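1-acyl-sn-glycerol-3-phosphate acyltransferase (Thermotoga maritima, PDB 5KYM) probably catalyses transfer of an acyl group to lysophosphatidic acid, giving phosphatidic acid, as a membrane-embedded HX4D acyltransferase. Local coordinates at residues I118-L126 with E140-F151; G180-T191 with K206-P217. All blocks are in the same frame, centred on the assembly; numbering follows the deposited sequence.

Interaction 1. Residues I118-L126 with E140-F151; sequences IRYLNGVFL and EAIEKLKNGVTF
K144 reaches out from helix 137-147 to the Schellman motif that ends helix 114-120, where its NZ donates to two successive carbonyls, N122 O at 3.1 Å and G123 O at 2.9 Å. The ammonium group stands above the plane of the first carbonyl, 58° out of it, and is tilted 31° from the second. Lysine suits this place because its chain, extended beyond CG, is long enough to reach from the last turn of its own helix to the carbonyls just past the end of helix 114-120. On the way its CE passes the amide oxygen of N122, 3.5 Å from OD1. One turn earlier in the same helix, E140 adds a salt bridge, OE1 to K144 NZ at 3.5 Å, though this glutamate is poorly ordered.

V124 fills the apolar side of the contact. Its CG2 lies beside the backbone N (CG1 being anti to it, chi1 171°) and comes in the ring plane to the edge of F151, 3.7 Å from CZ, while CG1 lies along the carboxylate of E140. V149 brings both methyls to N122 CB.

Behind this first shell, N122 takes positive phi, and the bonds G123 N to I118 O and N122 N to R119 O fix the turn. Glycine fits next, since a side chain at G123 would run into I118. Backbone bonds from V124 to A104, and from F151 to F78 and V80, tie the contact to both sheets. The facing helix also ends in a Schellman motif, at G148; N77 ND2 spans this end, bonding L145 O in the last turn and V149 O just past G148.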
loop_
_atom_site.group_PDB
_atom_site.type_symbol
_atom_site.label_atom_id
_atom_site.label_comp_id
_atom_site.label_asym_id
_atom_site.label_seq_id
_atom_site.Cartn_x
_atom_site.Cartn_y
_atom_site.Cartn_z
ATOM N N ILE A 118 10.807 4.845 2.459
ATOM C CA ILE A 118 10.654 4.268 1.113
ATOM C C ILE A 118 11.852 3.436 0.737
ATOM O O ILE A 118 11.700 2.367 0.182
ATOM C CB ILE A 118 10.467 5.332 0.009
ATOM C CG1 ILE A 118 9.143 6.080 0.217
ATOM C CG2 ILE A 118 10.506 4.669 -1.364
ATOM C CD1 ILE A 118 8.803 7.157 -0.785
ATOM N N ARG A 119 13.042 3.970 1.000
ATOM C CA ARG A 119 14.281 3.246 0.801
ATOM C C ARG A 119 14.341 2.010 1.668
ATOM O O ARG A 119 14.654 0.960 1.151
ATOM C CB ARG A 119 15.479 4.124 1.083
ATOM C CG ARG A 119 15.838 5.055 -0.063
ATOM C CD ARG A 119 17.336 5.505 -0.026
ATOM N NE ARG A 119 17.519 6.584 0.956
ATOM C CZ ARG A 119 17.074 7.841 0.806
ATOM N NH1 ARG A 119 16.442 8.243 -0.322
ATOM N NH2 ARG A 119 17.257 8.714 1.794
ATOM N N TYR A 120 14.008 2.097 2.960
ATOM C CA TYR A 120 14.095 0.917 3.823
ATOM C C TYR A 120 13.221 -0.213 3.292
ATOM O O TYR A 120 13.648 -1.367 3.294
ATOM C CB TYR A 120 13.714 1.204 5.268
ATOM C CG TYR A 120 14.182 0.123 6.239
ATOM C CD1 TYR A 120 13.466 -1.017 6.408
ATOM C CD2 TYR A 120 15.337 0.297 7.010
ATOM C CE1 TYR A 120 13.882 -2.018 7.287
ATOM C CE2 TYR A 120 15.756 -0.669 7.899
ATOM C CZ TYR A 120 15.033 -1.843 8.035
ATOM O OH TYR A 120 15.407 -2.882 8.889
ATOM N N LEU A 121 12.023 0.120 2.803
ATOM C CA LEU A 121 11.122 -0.875 2.215
ATOM C C LEU A 121 11.538 -1.376 0.846
ATOM O O LEU A 121 10.758 -2.088 0.194
ATOM C CB LEU A 121 9.693 -0.311 2.142
ATOM C CG LEU A 121 9.048 -0.108 3.520
ATOM C CD1 LEU A 121 7.918 0.905 3.447
ATOM C CD2 LEU A 121 8.580 -1.455 4.114
ATOM N N ASN A 122 12.750 -1.000 0.423
ATOM C CA ASN A 122 13.290 -1.294 -0.896
ATOM C C ASN A 122 12.443 -0.798 -2.040
ATOM O O ASN A 122 12.459 -1.392 -3.093
ATOM C CB ASN A 122 13.544 -2.792 -1.026
ATOM C CG ASN A 122 14.966 -3.143 -0.824
ATOM O OD1 ASN A 122 15.650 -3.569 -1.754
ATOM N ND2 ASN A 122 15.434 -2.961 0.390
ATOM N N GLY A 123 11.730 0.307 -1.864
ATOM C CA GLY A 123 10.935 0.910 -2.957
ATOM C C GLY A 123 11.713 1.291 -4.213
ATOM O O GLY A 123 12.853 1.005 -4.331
ATOM N N VAL A 124 11.045 1.926 -5.167
ATOM C CA VAL A 124 11.540 2.057 -6.561
ATOM C C VAL A 124 10.925 3.350 -7.020
ATOM O O VAL A 124 9.683 3.431 -7.121
ATOM C CB VAL A 124 11.028 0.949 -7.513
ATOM C CG1 VAL A 124 11.385 1.262 -8.931
ATOM C CG2 VAL A 124 11.586 -0.413 -7.117
ATOM N N PHE A 125 11.808 4.338 -7.231
ATOM C CA PHE A 125 11.397 5.634 -7.672
ATOM C C PHE A 125 11.290 5.674 -9.238
ATOM O O PHE A 125 11.957 4.907 -9.966
ATOM C CB PHE A 125 12.353 6.698 -7.144
ATOM C CG PHE A 125 12.394 6.856 -5.615
ATOM C CD1 PHE A 125 11.450 7.621 -4.948
ATOM C CD2 PHE A 125 13.461 6.334 -4.853
ATOM C CE1 PHE A 125 11.508 7.792 -3.551
ATOM C CE2 PHE A 125 13.512 6.511 -3.476
ATOM C CZ PHE A 125 12.528 7.230 -2.822
ATOM N N LEU A 126 10.384 6.549 -9.703
ATOM C CA LEU A 126 10.239 6.988 -11.079
ATOM C C LEU A 126 10.685 8.452 -11.232
ATOM O O LEU A 126 11.456 8.817 -12.166
ATOM C CB LEU A 126 8.781 6.877 -11.469
ATOM C CG LEU A 126 8.192 5.449 -11.653
ATOM C CD1 LEU A 126 6.791 5.548 -12.291
ATOM C CD2 LEU A 126 9.078 4.459 -12.450
ATOM N N GLU A 140 14.435 -3.188 -11.776
ATOM C CA GLU A 140 14.770 -3.283 -10.317
ATOM C C GLU A 140 13.709 -4.056 -9.542
ATOM O O GLU A 140 14.037 -4.889 -8.672
ATOM C CB GLU A 140 14.879 -1.949 -9.585
ATOM C CG GLU A 140 15.716 -0.852 -10.168
ATOM C CD GLU A 140 15.333 0.470 -9.533
ATOM O OE1 GLU A 140 15.339 0.515 -8.277
ATOM O OE2 GLU A 140 14.993 1.446 -10.276
ATOM N N ALA A 141 12.445 -3.738 -9.835
ATOM C CA ALA A 141 11.307 -4.445 -9.282
ATOM C C ALA A 141 11.463 -5.940 -9.541
ATOM O O ALA A 141 11.468 -6.727 -8.606
ATOM C CB ALA A 141 10.021 -3.927 -9.895
ATOM N N ILE A 142 11.660 -6.316 -10.807
ATOM C CA ILE A 142 11.888 -7.718 -11.183
ATOM C C ILE A 142 13.056 -8.307 -10.387
ATOM O O ILE A 142 12.998 -9.431 -9.852
ATOM C CB ILE A 142 12.171 -7.903 -12.681
ATOM C CG1 ILE A 142 10.928 -7.592 -13.508
ATOM C CG2 ILE A 142 12.564 -9.347 -12.957
ATOM C CD1 ILE A 142 10.914 -8.149 -14.931
ATOM N N GLU A 143 14.136 -7.518 -10.313
ATOM C CA GLU A 143 15.370 -7.945 -9.657
ATOM C C GLU A 143 15.164 -8.093 -8.152
ATOM O O GLU A 143 15.400 -9.181 -7.599
ATOM C CB GLU A 143 16.533 -7.015 -10.043
ATOM C CG GLU A 143 17.060 -7.113 -11.503
ATOM C CD GLU A 143 17.030 -8.521 -12.162
ATOM O OE1 GLU A 143 17.732 -9.373 -11.549
ATOM O OE2 GLU A 143 16.337 -8.738 -13.255
ATOM N N LYS A 144 14.672 -7.033 -7.506
ATOM C CA LYS A 144 14.204 -7.110 -6.118
ATOM C C LYS A 144 13.256 -8.274 -5.817
ATOM O O LYS A 144 13.430 -8.957 -4.802
ATOM C CB LYS A 144 13.527 -5.805 -5.688
ATOM C CG LYS A 144 14.524 -4.732 -5.420
ATOM C CD LYS A 144 13.980 -3.309 -5.362
ATOM C CE LYS A 144 15.151 -2.394 -5.007
ATOM N NZ LYS A 144 14.831 -0.950 -5.111
ATOM N N LEU A 145 12.279 -8.510 -6.690
ATOM C CA LEU A 145 11.384 -9.652 -6.526
ATOM C C LEU A 145 12.129 -10.954 -6.457
ATOM O O LEU A 145 11.872 -11.746 -5.537
ATOM C CB LEU A 145 10.310 -9.715 -7.589
ATOM C CG LEU A 145 9.114 -8.805 -7.218
ATOM C CD1 LEU A 145 8.372 -8.370 -8.482
ATOM C CD2 LEU A 145 8.164 -9.401 -6.224
ATOM N N LYS A 146 13.084 -11.149 -7.379
ATOM C CA LYS A 146 13.919 -12.364 -7.407
ATOM C C LYS A 146 14.744 -12.538 -6.141
ATOM O O LYS A 146 14.894 -13.638 -5.637
ATOM C CB LYS A 146 14.797 -12.376 -8.647
ATOM C CG LYS A 146 14.013 -12.552 -9.940
ATOM C CD LYS A 146 14.747 -11.906 -11.134
ATOM C CE LYS A 146 14.248 -12.303 -12.544
ATOM N NZ LYS A 146 15.063 -11.640 -13.626
ATOM N N ASN A 147 15.233 -11.462 -5.568
ATOM C CA ASN A 147 15.943 -11.596 -4.289
ATOM C C ASN A 147 15.011 -11.796 -3.096
ATOM O O ASN A 147 15.461 -12.214 -2.053
ATOM C CB ASN A 147 16.895 -10.410 -4.048
ATOM C CG ASN A 147 17.844 -10.185 -5.222
ATOM O OD1 ASN A 147 18.264 -11.140 -5.911
ATOM N ND2 ASN A 147 18.157 -8.919 -5.485
ATOM N N GLY A 148 13.729 -11.492 -3.224
ATOM C CA GLY A 148 12.751 -11.795 -2.158
ATOM C C GLY A 148 11.966 -10.657 -1.543
ATOM O O GLY A 148 11.359 -10.840 -0.500
ATOM N N VAL A 149 11.943 -9.494 -2.172
ATOM C CA VAL A 149 11.167 -8.355 -1.662
ATOM C C VAL A 149 9.678 -8.470 -2.041
ATOM O O VAL A 149 9.341 -8.766 -3.204
ATOM C CB VAL A 149 11.689 -7.015 -2.242
ATOM C CG1 VAL A 149 10.872 -5.853 -1.692
ATOM C CG2 VAL A 149 13.179 -6.813 -1.972
ATOM N N THR A 150 8.793 -8.198 -1.068
ATOM C CA THR A 150 7.358 -8.077 -1.360
ATOM C C THR A 150 7.102 -6.739 -2.047
ATOM O O THR A 150 7.629 -5.742 -1.634
ATOM C CB THR A 150 6.506 -8.212 -0.079
ATOM O OG1 THR A 150 6.409 -9.577 0.305
ATOM C CG2 THR A 150 5.063 -7.775 -0.273
ATOM N N PHE A 151 6.273 -6.726 -3.066
ATOM C CA PHE A 151 5.878 -5.489 -3.710
ATOM C C PHE A 151 4.411 -5.202 -3.536
ATOM O O PHE A 151 3.626 -6.109 -3.236
ATOM C CB PHE A 151 6.206 -5.502 -5.217
ATOM C CG PHE A 151 7.464 -4.808 -5.525
ATOM C CD1 PHE A 151 8.701 -5.419 -5.183
ATOM C CD2 PHE A 151 7.456 -3.512 -6.059
ATOM C CE1 PHE A 151 9.891 -4.745 -5.381
ATOM C CE2 PHE A 151 8.673 -2.849 -6.285
ATOM C CZ PHE A 151 9.877 -3.466 -5.934
#

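Interaction 2. Residues G180-T191 with K206-P217; sequences GVPVLPVSIWGT and KVFLKIHEPVDP
H212 lies against P185 and S187, its near half lying on one carbonyl, P185 O, and its tip reaching S187. CB, the first atom out, sits 3.2 Å from P185 O, the same carbonyl that accepts the backbone N-H of H212 at 3.0 Å. CG stands beside the backbone N (chi1 -61°), which carries the ring along this carbonyl, with CD2 passing close to it as well. One ring face receives K210 O, offset toward the rim. At the tip NE2 donates, in the ring plane, to S187 OG at 2.7 Å, and that hydroxyl is also bonded to V234 O of helix 223-243. With alanine in place of H212, S187 OG would probably lose this donor, and a gap is likely to open between P185 and helix 223-243.

The backbones beneath are neighbouring antiparallel strands, 183-189 and 207-211, axes 4.8 Å apart at 164°, within the mixed sheet of the acyltransferase domain. S187 with K210 and W189 with F208 are hydrogen-bonded pairs; V186 with I211 and I188 with L209 are the non-hydrogen-bonded ones. Past H212 the register shifts by one, and V183 forms a single further bridge with V215. Valine, isoleucine and leucine suit the buried face of V186 and I188, where L184 CD2 meets I211 CG2 at 3.7 Å and I188 and L209 pack against helix 89-96. K210 points its chain to the other face, to a salt bridge with E240. At G190, before helix 191-194, a CB would jam against W189 O and K206 O; next to it T191 CG2 touches V207 CG1 at 3.7 Å, while its OG1 bonds D89 OD1.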
loop_
_atom_site.group_PDB
_atom_site.type_symbol
_atom_site.label_atom_id
_atom_site.label_comp_id
_atom_site.label_asym_id
_atom_site.label_seq_id
_atom_site.Cartn_x
_atom_site.Cartn_y
_atom_site.Cartn_z
ATOM N N GLY A 180 7.405 -14.991 -11.714
ATOM C CA GLY A 180 6.689 -16.082 -11.095
ATOM C C GLY A 180 6.324 -15.973 -9.625
ATOM O O GLY A 180 5.885 -16.980 -9.036
ATOM N N VAL A 181 6.419 -14.776 -9.019
ATOM C CA VAL A 181 5.974 -14.641 -7.602
ATOM C C VAL A 181 4.430 -14.491 -7.559
ATOM O O VAL A 181 3.818 -13.923 -8.482
ATOM C CB VAL A 181 6.718 -13.561 -6.730
ATOM C CG1 VAL A 181 7.957 -12.956 -7.431
ATOM C CG2 VAL A 181 5.781 -12.467 -6.256
ATOM N N PRO A 182 3.808 -14.984 -6.488
ATOM C CA PRO A 182 2.360 -14.921 -6.392
ATOM C C PRO A 182 1.802 -13.527 -6.172
ATOM O O PRO A 182 2.355 -12.740 -5.418
ATOM C CB PRO A 182 2.013 -15.804 -5.188
ATOM C CG PRO A 182 3.302 -16.185 -4.553
ATOM C CD PRO A 182 4.435 -15.653 -5.346
ATOM N N VAL A 183 0.715 -13.250 -6.890
ATOM C CA VAL A 183 -0.084 -12.030 -6.779
ATOM C C VAL A 183 -1.083 -12.225 -5.643
ATOM O O VAL A 183 -1.684 -13.302 -5.513
ATOM C CB VAL A 183 -0.798 -11.770 -8.127
ATOM C CG1 VAL A 183 -1.823 -10.664 -8.017
ATOM C CG2 VAL A 183 0.244 -11.418 -9.160
ATOM N N LEU A 184 -1.244 -11.212 -4.812
ATOM C CA LEU A 184 -2.200 -11.288 -3.679
ATOM C C LEU A 184 -3.195 -10.166 -3.960
ATOM O O LEU A 184 -2.905 -9.014 -3.657
ATOM C CB LEU A 184 -1.513 -11.123 -2.305
ATOM C CG LEU A 184 -2.429 -11.027 -1.088
ATOM C CD1 LEU A 184 -3.091 -12.356 -0.929
ATOM C CD2 LEU A 184 -1.823 -10.554 0.206
ATOM N N PRO A 185 -4.361 -10.493 -4.550
ATOM C CA PRO A 185 -5.302 -9.449 -4.897
ATOM C C PRO A 185 -5.949 -8.833 -3.680
ATOM O O PRO A 185 -6.314 -9.579 -2.808
ATOM C CB PRO A 185 -6.347 -10.180 -5.726
ATOM C CG PRO A 185 -5.643 -11.347 -6.241
ATOM C CD PRO A 185 -4.804 -11.775 -5.068
ATOM N N VAL A 186 -6.095 -7.501 -3.653
ATOM C CA VAL A 186 -6.662 -6.797 -2.499
ATOM C C VAL A 186 -7.661 -5.786 -2.965
ATOM O O VAL A 186 -7.392 -5.147 -3.913
ATOM C CB VAL A 186 -5.578 -6.060 -1.699
ATOM C CG1 VAL A 186 -6.194 -5.141 -0.669
ATOM C CG2 VAL A 186 -4.705 -7.086 -1.022
ATOM N N SER A 187 -8.782 -5.623 -2.281
ATOM C CA SER A 187 -9.749 -4.619 -2.657
ATOM C C SER A 187 -9.886 -3.657 -1.491
ATOM O O SER A 187 -10.055 -4.084 -0.335
ATOM C CB SER A 187 -11.091 -5.263 -2.906
ATOM O OG SER A 187 -11.018 -6.352 -3.794
ATOM N N ILE A 188 -9.828 -2.360 -1.792
ATOM C CA ILE A 188 -9.845 -1.283 -0.794
ATOM C C ILE A 188 -11.122 -0.493 -1.018
ATOM O O ILE A 188 -11.402 -0.065 -2.179
ATOM C CB ILE A 188 -8.702 -0.318 -1.044
ATOM C CG1 ILE A 188 -7.344 -1.025 -0.869
ATOM C CG2 ILE A 188 -8.813 0.893 -0.112
ATOM C CD1 ILE A 188 -6.111 -0.149 -1.091
ATOM N N TRP A 189 -11.920 -0.300 0.039
ATOM C CA TRP A 189 -13.016 0.621 -0.062
ATOM C C TRP A 189 -13.153 1.526 1.114
ATOM O O TRP A 189 -13.200 1.059 2.211
ATOM C CB TRP A 189 -14.296 -0.125 -0.166
ATOM C CG TRP A 189 -15.435 0.841 -0.417
ATOM C CD1 TRP A 189 -16.442 1.151 0.391
ATOM C CD2 TRP A 189 -15.614 1.619 -1.598
ATOM N NE1 TRP A 189 -17.262 2.064 -0.201
ATOM C CE2 TRP A 189 -16.766 2.386 -1.426
ATOM C CE3 TRP A 189 -14.884 1.734 -2.791
ATOM C CZ2 TRP A 189 -17.212 3.288 -2.370
ATOM C CZ3 TRP A 189 -15.324 2.631 -3.738
ATOM C CH2 TRP A 189 -16.477 3.406 -3.518
ATOM N N GLY A 190 -13.279 2.825 0.870
ATOM C CA GLY A 190 -13.406 3.861 1.919
ATOM C C GLY A 190 -12.248 4.863 2.103
ATOM O O GLY A 190 -12.439 5.895 2.684
ATOM N N THR A 191 -11.063 4.558 1.636
ATOM C CA THR A 191 -10.003 5.481 1.731
ATOM C C THR A 191 -10.314 6.657 0.808
ATOM O O THR A 191 -9.865 7.785 1.063
ATOM C CB THR A 191 -8.638 4.879 1.357
ATOM O OG1 THR A 191 -8.676 4.291 0.039
ATOM C CG2 THR A 191 -8.258 3.880 2.311
ATOM N N LYS A 206 -15.309 4.907 7.696
ATOM C CA LYS A 206 -14.796 3.546 7.865
ATOM C C LYS A 206 -13.990 3.150 6.635
ATOM O O LYS A 206 -14.365 3.472 5.518
ATOM C CB LYS A 206 -15.940 2.589 8.017
ATOM C CG LYS A 206 -16.939 3.014 9.080
ATOM C CD LYS A 206 -18.017 1.985 9.312
ATOM C CE LYS A 206 -19.225 2.242 8.444
ATOM N NZ LYS A 206 -19.999 0.978 8.512
ATOM N N VAL A 207 -12.876 2.467 6.822
ATOM C CA VAL A 207 -12.160 1.858 5.700
ATOM C C VAL A 207 -12.330 0.338 5.799
ATOM O O VAL A 207 -12.239 -0.223 6.912
ATOM C CB VAL A 207 -10.679 2.230 5.750
ATOM C CG1 VAL A 207 -9.889 1.570 4.629
ATOM C CG2 VAL A 207 -10.541 3.736 5.685
ATOM N N PHE A 208 -12.581 -0.308 4.664
ATOM C CA PHE A 208 -12.627 -1.764 4.551
ATOM C C PHE A 208 -11.586 -2.261 3.587
ATOM O O PHE A 208 -11.296 -1.643 2.599
ATOM C CB PHE A 208 -13.968 -2.197 3.991
ATOM C CG PHE A 208 -15.111 -1.808 4.823
ATOM C CD1 PHE A 208 -15.669 -0.551 4.696
ATOM C CD2 PHE A 208 -15.572 -2.672 5.825
ATOM C CE1 PHE A 208 -16.749 -0.203 5.503
ATOM C CE2 PHE A 208 -16.639 -2.321 6.638
ATOM C CZ PHE A 208 -17.240 -1.087 6.475
ATOM N N LEU A 209 -11.120 -3.449 3.814
ATOM C CA LEU A 209 -9.999 -4.016 3.101
ATOM C C LEU A 209 -10.342 -5.464 2.955
ATOM O O LEU A 209 -10.644 -6.115 3.945
ATOM C CB LEU A 209 -8.771 -3.854 3.988
ATOM C CG LEU A 209 -7.452 -3.720 3.311
ATOM C CD1 LEU A 209 -6.377 -3.681 4.398
ATOM C CD2 LEU A 209 -7.290 -4.929 2.446
ATOM N N LYS A 210 -10.358 -5.984 1.745
ATOM C CA LYS A 210 -10.577 -7.429 1.533
ATOM C C LYS A 210 -9.376 -8.069 0.788
ATOM O O LYS A 210 -9.103 -7.769 -0.373
ATOM C CB LYS A 210 -11.887 -7.676 0.791
ATOM C CG LYS A 210 -12.133 -9.140 0.481
ATOM C CD LYS A 210 -13.589 -9.465 0.288
ATOM C CE LYS A 210 -13.706 -10.866 -0.255
ATOM N NZ LYS A 210 -15.146 -11.165 -0.367
ATOM N N ILE A 211 -8.722 -8.982 1.499
ATOM C CA ILE A 211 -7.611 -9.736 1.005
ATOM C C ILE A 211 -8.114 -11.064 0.422
ATOM O O ILE A 211 -8.766 -11.826 1.094
ATOM C CB ILE A 211 -6.623 -9.997 2.133
ATOM C CG1 ILE A 211 -6.273 -8.695 2.866
ATOM C CG2 ILE A 211 -5.320 -10.497 1.536
ATOM C CD1 ILE A 211 -5.307 -8.841 4.044
ATOM N N HIS A 212 -7.801 -11.322 -0.838
ATOM C CA HIS A 212 -8.270 -12.442 -1.614
ATOM C C HIS A 212 -7.219 -13.549 -1.691
ATOM O O HIS A 212 -6.092 -13.375 -1.255
ATOM C CB HIS A 212 -8.518 -11.953 -3.022
ATOM C CG HIS A 212 -9.556 -10.878 -3.137
ATOM N ND1 HIS A 212 -10.879 -11.092 -2.859
ATOM C CD2 HIS A 212 -9.472 -9.595 -3.542
ATOM C CE1 HIS A 212 -11.560 -9.979 -3.055
ATOM N NE2 HIS A 212 -10.730 -9.058 -3.480
ATOM N N GLU A 213 -7.591 -14.706 -2.236
ATOM C CA GLU A 213 -6.676 -15.867 -2.372
ATOM C C GLU A 213 -5.554 -15.600 -3.371
ATOM O O GLU A 213 -5.833 -15.210 -4.539
ATOM C CB GLU A 213 -7.404 -17.131 -2.830
ATOM C CG GLU A 213 -8.256 -17.819 -1.799
ATOM C CD GLU A 213 -9.297 -18.600 -2.539
ATOM O OE1 GLU A 213 -8.992 -19.537 -3.353
ATOM O OE2 GLU A 213 -10.435 -18.168 -2.364
ATOM N N PRO A 214 -4.299 -15.891 -2.953
ATOM C CA PRO A 214 -3.162 -15.668 -3.831
ATOM C C PRO A 214 -3.290 -16.359 -5.201
ATOM O O PRO A 214 -3.779 -17.467 -5.289
ATOM C CB PRO A 214 -1.986 -16.224 -3.021
ATOM C CG PRO A 214 -2.537 -16.941 -1.852
ATOM C CD PRO A 214 -3.856 -16.321 -1.623
ATOM N N VAL A 215 -2.829 -15.682 -6.228
ATOM C CA VAL A 215 -2.898 -16.174 -7.622
ATOM C C VAL A 215 -1.485 -16.530 -8.108
ATOM O O VAL A 215 -0.557 -15.815 -7.811
ATOM C CB VAL A 215 -3.587 -15.109 -8.522
ATOM C CG1 VAL A 215 -3.438 -15.381 -9.973
ATOM C CG2 VAL A 215 -5.037 -15.110 -8.205
ATOM N N ASP A 216 -1.362 -17.649 -8.815
ATOM C CA ASP A 216 -0.101 -18.110 -9.327
ATOM C C ASP A 216 -0.036 -17.752 -10.798
ATOM O O ASP A 216 -0.842 -18.251 -11.570
ATOM C CB ASP A 216 0.003 -19.623 -9.185
ATOM C CG ASP A 216 1.419 -20.160 -9.477
ATOM O OD1 ASP A 216 2.224 -19.486 -10.155
ATOM O OD2 ASP A 216 1.690 -21.270 -8.981
ATOM N N PRO A 217 0.915 -16.929 -11.199
ATOM C CA PRO A 217 1.028 -16.578 -12.584
ATOM C C PRO A 217 1.275 -17.798 -13.548
ATOM O O PRO A 217 0.841 -17.788 -14.743
ATOM C CB PRO A 217 2.245 -15.631 -12.612
ATOM C CG PRO A 217 2.578 -15.301 -11.228
ATOM C CD PRO A 217 1.971 -16.336 -10.383
#

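Overall arrangement
The two contacts follow one another along the chain, with centres about 19 Å apart, and share the mixed sheet. Interaction 1 includes F151, on outermost strand 151-153; interaction 2 joins strands 183-189 and 207-211, with strand 79-82 lying between F151's strand and 183-189. They touch directly where L145 CD2 packs on V181 CG1 at 3.8 Å, so helix 137-147 meets the start of segment 180-191. Interaction 1 lies near the pocket of a bound nonane, interaction 2 near what is probably the catalytic motif: the side chain of L121 is about 5 Å from the nonane and packs on helix 38-59, while T191 holds D89, by sequence the aspartate of the HX4D motif.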